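Local atomic coordinates of glucose-binding protein (Thermus thermophilus HB27, PDB entry 2B3F), a protein that binds galactose and glucose and probably delivers sugar to a binding-protein-dependent transport system. Residues Val77-Ser85 and Gly281-Arg289; Ser113-Asn122 and Thr269-Phe280. All blocks are in the same frame, centred on the assembly; numbering follows the deposited sequence.

Contact 1 (Val77-Ser85 and Gly281-Arg289); sequences VANRMEDLS and GLPKGAKNR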
loop_
_atom_site.group_PDB
_atom_site.type_symbol
_atom_site.label_atom_id
_atom_site.label_comp_id
_atom_site.label_asym_id
_atom_site.label_seq_id
_atom_site.Cartn_x
_atom_site.Cartn_y
_atom_site.Cartn_z
ATOM N N VAL A 77 17.723 10.647 -4.001
ATOM C CA VAL A 77 18.323 11.469 -5.064
ATOM C C VAL A 77 18.734 12.851 -4.564
ATOM O O VAL A 77 19.639 13.473 -5.123
ATOM C CB VAL A 77 17.419 11.642 -6.323
ATOM C CG1 VAL A 77 17.214 10.315 -7.029
ATOM C CG2 VAL A 77 16.112 12.277 -5.972
ATOM N N ALA A 78 18.075 13.327 -3.515
ATOM C CA ALA A 78 18.426 14.602 -2.901
ATOM C C ALA A 78 19.616 14.507 -1.939
ATOM O O ALA A 78 19.979 15.511 -1.328
ATOM C CB ALA A 78 17.221 15.189 -2.199
ATOM N N ASN A 79 20.193 13.311 -1.790
ATOM C CA ASN A 79 21.378 13.108 -0.956
ATOM C C ASN A 79 21.110 13.429 0.516
ATOM O O ASN A 79 21.948 14.008 1.205
ATOM C CB ASN A 79 22.545 13.943 -1.535
ATOM C CG ASN A 79 22.927 13.498 -2.951
ATOM O OD1 ASN A 79 22.883 14.294 -3.913
ATOM N ND2 ASN A 79 23.255 12.211 -3.096
ATOM N N ARG A 80 19.920 13.065 0.998
ATOM C CA ARG A 80 19.523 13.335 2.389
ATOM C C ARG A 80 19.466 12.100 3.285
ATOM O O ARG A 80 19.170 12.225 4.474
ATOM C CB ARG A 80 18.156 14.042 2.415
ATOM C CG ARG A 80 18.171 15.425 1.820
ATOM C CD ARG A 80 19.072 16.440 2.575
ATOM N NE ARG A 80 18.864 17.806 2.054
ATOM C CZ ARG A 80 18.031 18.700 2.591
ATOM N NH1 ARG A 80 17.320 18.405 3.668
ATOM N NH2 ARG A 80 17.889 19.908 2.049
ATOM N N MET A 81 19.765 10.931 2.724
ATOM C CA MET A 81 19.720 9.677 3.453
ATOM C C MET A 81 21.114 9.045 3.528
ATOM O O MET A 81 21.922 9.205 2.601
ATOM C CB MET A 81 18.803 8.672 2.745
ATOM C CG MET A 81 17.359 9.129 2.513
ATOM S SD MET A 81 16.550 9.616 4.030
ATOM C CE MET A 81 16.104 8.039 4.708
ATOM N N GLU A 82 21.360 8.306 4.611
ATOM C CA GLU A 82 22.598 7.533 4.747
ATOM C C GLU A 82 22.499 6.183 4.035
ATOM O O GLU A 82 21.463 5.516 4.036
ATOM C CB GLU A 82 22.934 7.283 6.220
ATOM C CG GLU A 82 23.350 8.504 6.978
ATOM C CD GLU A 82 24.115 8.174 8.249
ATOM O OE1 GLU A 82 24.800 7.118 8.267
ATOM O OE2 GLU A 82 24.018 8.973 9.211
ATOM N N ASP A 83 23.615 5.777 3.442
ATOM C CA ASP A 83 23.767 4.468 2.834
ATOM C C ASP A 83 23.852 3.429 3.938
ATOM O O ASP A 83 24.660 3.568 4.864
ATOM C CB ASP A 83 25.054 4.478 1.990
ATOM C CG ASP A 83 25.293 3.201 1.224
ATOM O OD1 ASP A 83 24.522 2.233 1.308
ATOM O OD2 ASP A 83 26.320 3.171 0.497
ATOM N N LEU A 84 23.006 2.403 3.848
ATOM C CA LEU A 84 22.881 1.367 4.863
ATOM C C LEU A 84 23.596 0.056 4.495
ATOM O O LEU A 84 23.413 -0.945 5.172
ATOM C CB LEU A 84 21.398 1.058 5.118
ATOM C CG LEU A 84 20.514 2.260 5.475
ATOM C CD1 LEU A 84 19.067 1.800 5.679
ATOM C CD2 LEU A 84 21.021 2.942 6.732
ATOM N N SER A 85 24.399 0.073 3.431
ATOM C CA SER A 85 25.090 -1.138 2.959
ATOM C C SER A 85 25.852 -1.874 4.075
ATOM O O SER A 85 25.729 -3.096 4.213
ATOM C CB SER A 85 26.031 -0.788 1.798
ATOM O OG SER A 85 25.299 -0.261 0.687
ATOM N N GLY A 281 14.485 4.224 6.977
ATOM C CA GLY A 281 15.891 4.511 6.745
ATOM C C GLY A 281 16.503 5.399 7.795
ATOM O O GLY A 281 15.950 5.592 8.883
ATOM N N LEU A 282 17.648 5.968 7.439
ATOM C CA LEU A 282 18.434 6.777 8.346
ATOM C C LEU A 282 18.743 8.116 7.691
ATOM O O LEU A 282 19.679 8.225 6.903
ATOM C CB LEU A 282 19.723 6.037 8.714
ATOM C CG LEU A 282 20.610 6.727 9.763
ATOM C CD1 LEU A 282 19.873 6.847 11.081
ATOM C CD2 LEU A 282 21.887 5.939 9.972
ATOM N N PRO A 283 17.942 9.149 7.993
ATOM C CA PRO A 283 18.228 10.477 7.449
ATOM C C PRO A 283 19.569 11.008 7.930
ATOM O O PRO A 283 19.888 10.867 9.109
ATOM C CB PRO A 283 17.093 11.351 8.019
ATOM C CG PRO A 283 16.048 10.399 8.469
ATOM C CD PRO A 283 16.729 9.132 8.829
ATOM N N LYS A 284 20.320 11.641 7.034
ATOM C CA LYS A 284 21.477 12.443 7.447
ATOM C C LYS A 284 21.025 13.553 8.396
ATOM O O LYS A 284 19.962 14.163 8.215
ATOM C CB LYS A 284 22.174 13.063 6.238
ATOM C CG LYS A 284 22.727 12.069 5.261
ATOM C CD LYS A 284 23.505 12.785 4.171
ATOM C CE LYS A 284 23.873 11.866 3.061
ATOM N NZ LYS A 284 24.730 12.580 2.082
ATOM N N GLY A 285 21.834 13.810 9.420
ATOM C CA GLY A 285 21.530 14.864 10.361
ATOM C C GLY A 285 20.579 14.449 11.465
ATOM O O GLY A 285 20.220 15.272 12.310
ATOM N N ALA A 286 20.166 13.182 11.483
ATOM C CA ALA A 286 19.331 12.688 12.569
ATOM C C ALA A 286 19.959 13.048 13.922
ATOM O O ALA A 286 21.163 12.886 14.113
ATOM C CB ALA A 286 19.160 11.217 12.468
ATOM N N LYS A 287 19.146 13.559 14.834
ATOM C CA LYS A 287 19.647 13.955 16.138
ATOM C C LYS A 287 20.046 12.750 16.991
ATOM O O LYS A 287 20.967 12.859 17.811
ATOM C CB LYS A 287 18.629 14.845 16.866
ATOM C CG LYS A 287 18.497 16.235 16.257
ATOM C CD LYS A 287 17.480 17.040 17.005
ATOM C CE LYS A 287 17.288 18.424 16.421
ATOM N NZ LYS A 287 16.096 19.079 17.056
ATOM N N ASN A 288 19.378 11.615 16.799
ATOM C CA ASN A 288 19.601 10.403 17.606
ATOM C C ASN A 288 19.970 9.226 16.710
ATOM O O ASN A 288 19.250 8.249 16.590
ATOM C CB ASN A 288 18.390 10.100 18.490
ATOM C CG ASN A 288 17.917 11.326 19.274
ATOM O OD1 ASN A 288 18.608 11.800 20.182
ATOM N ND2 ASN A 288 16.751 11.861 18.911
ATOM N N ARG A 289 21.151 9.335 16.120
ATOM C CA ARG A 289 21.598 8.434 15.062
ATOM C C ARG A 289 21.708 6.992 15.537
ATOM O O ARG A 289 21.206 6.089 14.892
ATOM C CB ARG A 289 22.950 8.889 14.522
ATOM C CG ARG A 289 23.430 8.085 13.345
ATOM C CD ARG A 289 24.694 8.689 12.739
ATOM N NE ARG A 289 25.166 7.924 11.587
ATOM C CZ ARG A 289 25.924 6.831 11.649
ATOM N NH1 ARG A 289 26.356 6.354 12.814
ATOM N NH2 ARG A 289 26.276 6.208 10.533
HETATM O O HOH W 1 18.312 14.179 6.196
HETATM O O HOH W 2 23.936 9.916 0.653
HETATM O O HOH W 3 18.776 5.500 4.834
HETATM O O HOH W 4 22.087 10.251 10.545
HETATM O O HOH W 5 24.516 11.884 9.191
#
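E82 meets L282, K284 and R289, and its side chain can be followed outward atom by atom. CB lies 3.5 Å from the carbonyl O of L282, the same oxygen that accepts the backbone N-H of E82 in a nearly straight bond (170°). CG passes the CG of K284, the two chains crossing obliquely. CD then comes against CD2 of L282 at 3.6 Å, and the carboxylate ends in a side-on, two-bonded salt bridge to R289, at the start of helix 289-299: NE gives its hydrogen to OE2 at 2.8 Å and NH2 gives one to OE1 at 2.9 Å. Both oxygens use their syn lone pairs, and the carboxylate and guanidinium planes are only 16° apart. OE2 also receives bonds from two waters, one of which continues to P283 O; other waters join the two backbones. K284 lies alongside the other backbone: its N donates to R80 O, CE passes M81 O at 3.3 Å, and NZ makes a weak bond to N79 O, within the Schellman motif that ends helix 69-76. On the buried side, the bent chain of M81 brings CE to 4.3 Å from CD of P283, while CD2 of L84 packs on CB of L282. F63 of strand 62-66 touches both M81 and P283. The loop after helix 69-76 thus meets the strand-to-helix connection after 272-280 through a single backbone bridge, M81-P283, leaving much of the join to side chains and waters. The two-bonded pair fixes the rotation of the E82 carboxylate, and the opposite charges would probably keep both groups ionised.

Contact 2 (Ser113-Asn122 and Thr269-Phe280); sequences SVPVNIHRSN and TQGVFMMLSDSF. With GAL (beta-D-galactopyranose), chain G.
Segments 113-122 and 269-280 run antiparallel in two short paired stretches, V114-P115 against S279-F280 and H119-R120 against M275-L276, whose register shifts by one residue across the intervening loop. In that loop N117 grips D278 twice: OD1 accepts the backbone N of D278 at 2.8 Å, and ND2 donates to OD2 at 2.9 Å on its anti lone pair. This holds the carboxylate toward galactose, whose O2 and O3 donate to OD1 and OD2, both at 2.6 Å. CD1 of L276 touches the sugar O2, while CG of L276 packs on CB of H119, whose ring nitrogens are bonded to D243 (ND1) and K312 (NE2). Farther along, the extended arm of R120 (CG anti to N, chi1 -172°) makes a CH-pi contact, CD lying over the F273 ring face 3.9 Å from its centroid, with the guanidinium plane nearly parallel (13°). NE of R120 donates to OD1 of N122, which M274 N meets from the opposite face. ND2 of N122 donates to OG1 of T269 and to V272 O, which R120 NH2 reaches from the other face. With an alanine in place of N122, M274 N and R120 NE would probably lack their shared acceptor, and T269 OG1 and V272 O would each lose one bond, weakening the hold on the turn. Segment 113-122 leads from strand 110-115 of one sheet to strand 123-126 of the other, consistent with an interlobe crossing of solute-binding proteins. Strand 341-344 runs parallel to 272-280, helix 166-190 packs on V272, M274 and N122, and helix 99-105 covers S113, P115 and M275.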
loop_
_atom_site.group_PDB
_atom_site.type_symbol
_atom_site.label_atom_id
_atom_site.label_comp_id
_atom_site.label_asym_id
_atom_site.label_seq_id
_atom_site.Cartn_x
_atom_site.Cartn_y
_atom_site.Cartn_z
ATOM N N SER A 113 16.969 1.835 2.677
ATOM C CA SER A 113 16.000 1.626 3.760
ATOM C C SER A 113 15.900 0.149 4.120
ATOM O O SER A 113 16.444 -0.716 3.414
ATOM C CB SER A 113 14.612 2.168 3.384
ATOM O OG SER A 113 14.048 1.369 2.375
ATOM N N VAL A 114 15.201 -0.126 5.217
ATOM C CA VAL A 114 15.018 -1.473 5.728
ATOM C C VAL A 114 13.534 -1.815 5.689
ATOM O O VAL A 114 12.742 -1.184 6.404
ATOM C CB VAL A 114 15.508 -1.588 7.186
ATOM C CG1 VAL A 114 15.399 -3.035 7.689
ATOM C CG2 VAL A 114 16.922 -1.011 7.304
ATOM N N PRO A 115 13.152 -2.792 4.858
ATOM C CA PRO A 115 11.742 -3.195 4.778
ATOM C C PRO A 115 11.246 -3.893 6.033
ATOM O O PRO A 115 11.940 -4.759 6.578
ATOM C CB PRO A 115 11.693 -4.140 3.583
ATOM C CG PRO A 115 13.040 -4.072 2.947
ATOM C CD PRO A 115 14.003 -3.563 3.924
ATOM N N VAL A 116 10.060 -3.521 6.500
ATOM C CA VAL A 116 9.463 -4.150 7.670
ATOM C C VAL A 116 8.371 -5.147 7.322
ATOM O O VAL A 116 8.010 -5.982 8.139
ATOM C CB VAL A 116 8.969 -3.109 8.696
ATOM C CG1 VAL A 116 7.795 -2.307 8.177
ATOM C CG2 VAL A 116 8.599 -3.803 10.033
ATOM N N ASN A 117 7.832 -5.049 6.110
ATOM C CA ASN A 117 6.688 -5.830 5.724
ATOM C C ASN A 117 6.533 -5.924 4.212
ATOM O O ASN A 117 7.322 -5.356 3.433
ATOM C CB ASN A 117 5.406 -5.238 6.355
ATOM C CG ASN A 117 5.041 -3.867 5.791
ATOM O OD1 ASN A 117 5.640 -3.396 4.841
ATOM N ND2 ASN A 117 4.027 -3.230 6.386
ATOM N N ILE A 118 5.514 -6.665 3.828
ATOM C CA ILE A 118 4.967 -6.661 2.480
ATOM C C ILE A 118 3.444 -6.534 2.634
ATOM O O ILE A 118 2.805 -7.337 3.311
ATOM C CB ILE A 118 5.280 -7.967 1.708
ATOM C CG1 ILE A 118 6.796 -8.165 1.543
ATOM C CG2 ILE A 118 4.584 -7.994 0.373
ATOM C CD1 ILE A 118 7.487 -7.217 0.608
ATOM N N HIS A 119 2.868 -5.493 2.026
ATOM C CA HIS A 119 1.424 -5.418 1.856
ATOM C C HIS A 119 1.056 -5.742 0.399
ATOM O O HIS A 119 1.854 -5.557 -0.535
ATOM C CB HIS A 119 0.863 -4.020 2.203
ATOM C CG HIS A 119 0.531 -3.787 3.657
ATOM N ND1 HIS A 119 -0.466 -4.463 4.325
ATOM C CD2 HIS A 119 1.021 -2.878 4.537
ATOM C CE1 HIS A 119 -0.563 -3.984 5.559
ATOM N NE2 HIS A 119 0.332 -3.026 5.711
ATOM N N ARG A 120 -0.174 -6.199 0.225
ATOM C CA ARG A 120 -0.767 -6.452 -1.079
ATOM C C ARG A 120 -1.851 -5.404 -1.336
ATOM O O ARG A 120 -2.716 -5.181 -0.471
ATOM C CB ARG A 120 -1.432 -7.817 -1.085
ATOM C CG ARG A 120 -1.901 -8.235 -2.448
ATOM C CD ARG A 120 -2.357 -9.665 -2.447
ATOM N NE ARG A 120 -2.677 -10.117 -3.784
ATOM C CZ ARG A 120 -2.984 -11.374 -4.079
ATOM N NH1 ARG A 120 -3.019 -12.276 -3.127
ATOM N NH2 ARG A 120 -3.234 -11.727 -5.322
ATOM N N SER A 121 -1.808 -4.812 -2.521
ATOM C CA SER A 121 -2.762 -3.795 -2.917
ATOM C C SER A 121 -4.066 -4.399 -3.460
ATOM O O SER A 121 -5.161 -3.915 -3.126
ATOM C CB SER A 121 -2.146 -2.870 -3.970
ATOM O OG SER A 121 -3.130 -1.967 -4.465
ATOM N N ASN A 122 -3.954 -5.431 -4.296
ATOM C CA ASN A 122 -5.093 -5.916 -5.087
ATOM C C ASN A 122 -5.902 -7.007 -4.375
ATOM O O ASN A 122 -5.899 -8.182 -4.813
ATOM C CB ASN A 122 -4.629 -6.372 -6.480
ATOM C CG ASN A 122 -3.608 -7.536 -6.443
ATOM O OD1 ASN A 122 -2.700 -7.572 -5.609
ATOM N ND2 ASN A 122 -3.781 -8.491 -7.350
ATOM N N THR A 269 -7.208 -10.225 -11.561
ATOM C CA THR A 269 -5.792 -10.136 -11.171
ATOM C C THR A 269 -5.283 -11.385 -10.466
ATOM O O THR A 269 -4.174 -11.404 -9.949
ATOM C CB THR A 269 -5.527 -8.901 -10.268
ATOM O OG1 THR A 269 -6.066 -9.120 -8.968
ATOM C CG2 THR A 269 -6.124 -7.631 -10.884
ATOM N N GLN A 270 -6.091 -12.439 -10.485
ATOM C CA GLN A 270 -5.747 -13.695 -9.839
ATOM C C GLN A 270 -4.391 -14.159 -10.368
ATOM O O GLN A 270 -4.133 -14.112 -11.581
ATOM C CB GLN A 270 -6.821 -14.764 -10.125
ATOM C CG GLN A 270 -8.230 -14.446 -9.596
ATOM C CD GLN A 270 -8.933 -13.268 -10.322
ATOM O OE1 GLN A 270 -8.678 -12.984 -11.503
ATOM N NE2 GLN A 270 -9.813 -12.577 -9.591
ATOM N N GLY A 271 -3.526 -14.583 -9.449
ATOM C CA GLY A 271 -2.191 -15.038 -9.784
ATOM C C GLY A 271 -1.132 -13.951 -9.823
ATOM O O GLY A 271 0.049 -14.235 -10.061
ATOM N N VAL A 272 -1.555 -12.703 -9.591
ATOM C CA VAL A 272 -0.647 -11.564 -9.582
ATOM C C VAL A 272 -0.792 -10.885 -8.227
ATOM O O VAL A 272 -1.908 -10.678 -7.738
ATOM C CB VAL A 272 -0.950 -10.546 -10.697
ATOM C CG1 VAL A 272 0.093 -9.413 -10.698
ATOM C CG2 VAL A 272 -0.992 -11.230 -12.051
ATOM N N PHE A 273 0.354 -10.558 -7.629
ATOM C CA PHE A 273 0.417 -9.965 -6.293
ATOM C C PHE A 273 0.999 -8.586 -6.531
ATOM O O PHE A 273 2.162 -8.442 -6.906
ATOM C CB PHE A 273 1.309 -10.851 -5.412
ATOM C CG PHE A 273 1.353 -10.488 -3.942
ATOM C CD1 PHE A 273 1.016 -11.433 -2.984
ATOM C CD2 PHE A 273 1.849 -9.267 -3.506
ATOM C CE1 PHE A 273 1.110 -11.161 -1.616
ATOM C CE2 PHE A 273 1.949 -8.983 -2.129
ATOM C CZ PHE A 273 1.579 -9.933 -1.184
ATOM N N MET A 274 0.166 -7.556 -6.369
ATOM C CA MET A 274 0.633 -6.179 -6.504
ATOM C C MET A 274 1.116 -5.730 -5.132
ATOM O O MET A 274 0.314 -5.533 -4.212
ATOM C CB MET A 274 -0.480 -5.241 -7.013
ATOM C CG MET A 274 0.013 -3.823 -7.136
ATOM S SD MET A 274 -1.243 -2.682 -7.789
ATOM C CE MET A 274 -1.111 -2.981 -9.509
ATOM N N MET A 275 2.431 -5.612 -4.993
ATOM C CA MET A 275 3.030 -5.409 -3.682
ATOM C C MET A 275 3.378 -3.960 -3.406
ATOM O O MET A 275 3.456 -3.122 -4.319
ATOM C CB MET A 275 4.303 -6.271 -3.519
ATOM C CG MET A 275 5.427 -5.908 -4.451
ATOM S SD MET A 275 6.453 -4.484 -3.984
ATOM C CE MET A 275 7.286 -5.080 -2.496
ATOM N N LEU A 276 3.587 -3.690 -2.121
ATOM C CA LEU A 276 4.242 -2.493 -1.625
ATOM C C LEU A 276 4.959 -2.908 -0.342
ATOM O O LEU A 276 4.670 -3.982 0.212
ATOM C CB LEU A 276 3.208 -1.379 -1.323
ATOM C CG LEU A 276 2.110 -1.782 -0.340
ATOM C CD1 LEU A 276 2.030 -0.834 0.843
ATOM C CD2 LEU A 276 0.744 -1.998 -1.020
ATOM N N SER A 277 5.850 -2.061 0.140
ATOM C CA SER A 277 6.592 -2.381 1.356
ATOM C C SER A 277 6.891 -1.128 2.139
ATOM O O SER A 277 7.446 -0.177 1.601
ATOM C CB SER A 277 7.897 -3.117 1.008
ATOM O OG SER A 277 8.654 -3.343 2.183
ATOM N N ASP A 278 6.470 -1.125 3.405
ATOM C CA ASP A 278 6.809 -0.092 4.348
ATOM C C ASP A 278 8.233 -0.348 4.830
ATOM O O ASP A 278 8.568 -1.482 5.155
ATOM C CB ASP A 278 5.840 -0.117 5.527
ATOM C CG ASP A 278 4.402 0.255 5.114
ATOM O OD1 ASP A 278 4.264 1.328 4.485
ATOM O OD2 ASP A 278 3.472 -0.521 5.413
ATOM N N SER A 279 9.042 0.699 4.846
ATOM C CA SER A 279 10.449 0.616 5.219
ATOM C C SER A 279 10.858 1.840 6.035
ATOM O O SER A 279 10.163 2.861 6.046
ATOM C CB SER A 279 11.302 0.441 3.945
ATOM O OG SER A 279 11.455 1.628 3.210
ATOM N N PHE A 280 11.999 1.727 6.723
ATOM C CA PHE A 280 12.575 2.825 7.482
ATOM C C PHE A 280 14.037 2.979 7.094
ATOM O O PHE A 280 14.728 1.975 6.949
ATOM C CB PHE A 280 12.489 2.556 8.981
ATOM C CG PHE A 280 11.092 2.685 9.536
ATOM C CD1 PHE A 280 10.620 3.914 9.992
ATOM C CD2 PHE A 280 10.266 1.579 9.606
ATOM C CE1 PHE A 280 9.317 4.032 10.502
ATOM C CE2 PHE A 280 8.972 1.684 10.119
ATOM C CZ PHE A 280 8.504 2.937 10.559
HETATM C C1 GAL G . -0.072 2.484 2.788
HETATM C C2 GAL G . 0.931 1.975 3.832
HETATM C C3 GAL G . 0.280 1.031 4.834
HETATM C C4 GAL G . -0.977 1.654 5.443
HETATM C C5 GAL G . -1.853 2.220 4.299
HETATM C C6 GAL G . -3.152 2.899 4.762
HETATM O O1 GAL G . 0.520 3.400 1.919
HETATM O O2 GAL G . 2.034 1.352 3.154
HETATM O O3 GAL G . 1.199 0.710 5.868
HETATM O O4 GAL G . -0.562 2.642 6.348
HETATM O O5 GAL G . -1.140 3.127 3.493
HETATM O O6 GAL G . -2.877 4.123 5.374
HETATM O O HOH W 6 -3.502 -14.416 -6.567
#

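Overall arrangement
From the N terminus the chain first lays down 77-85, the loop between helices 69-76 and 85-91, and soon afterwards 113-122. After 146 further residues it returns as 269-280, closing contact 2, and then runs directly into 281-289, which closes contact 1. The shorter loop is therefore nested within the longer one, without crossing. The contacts lie about 23 Å apart between centres but touch where CD1 of L84 packs on CA of S113 at 3.6 Å. Contact 2 ties the buried sheet together beside the galactose pocket, whereas contact 1 lies farther out, joining the loop between helices 69-76 and 85-91 to the connection from strand 272-280 into helix 289-299.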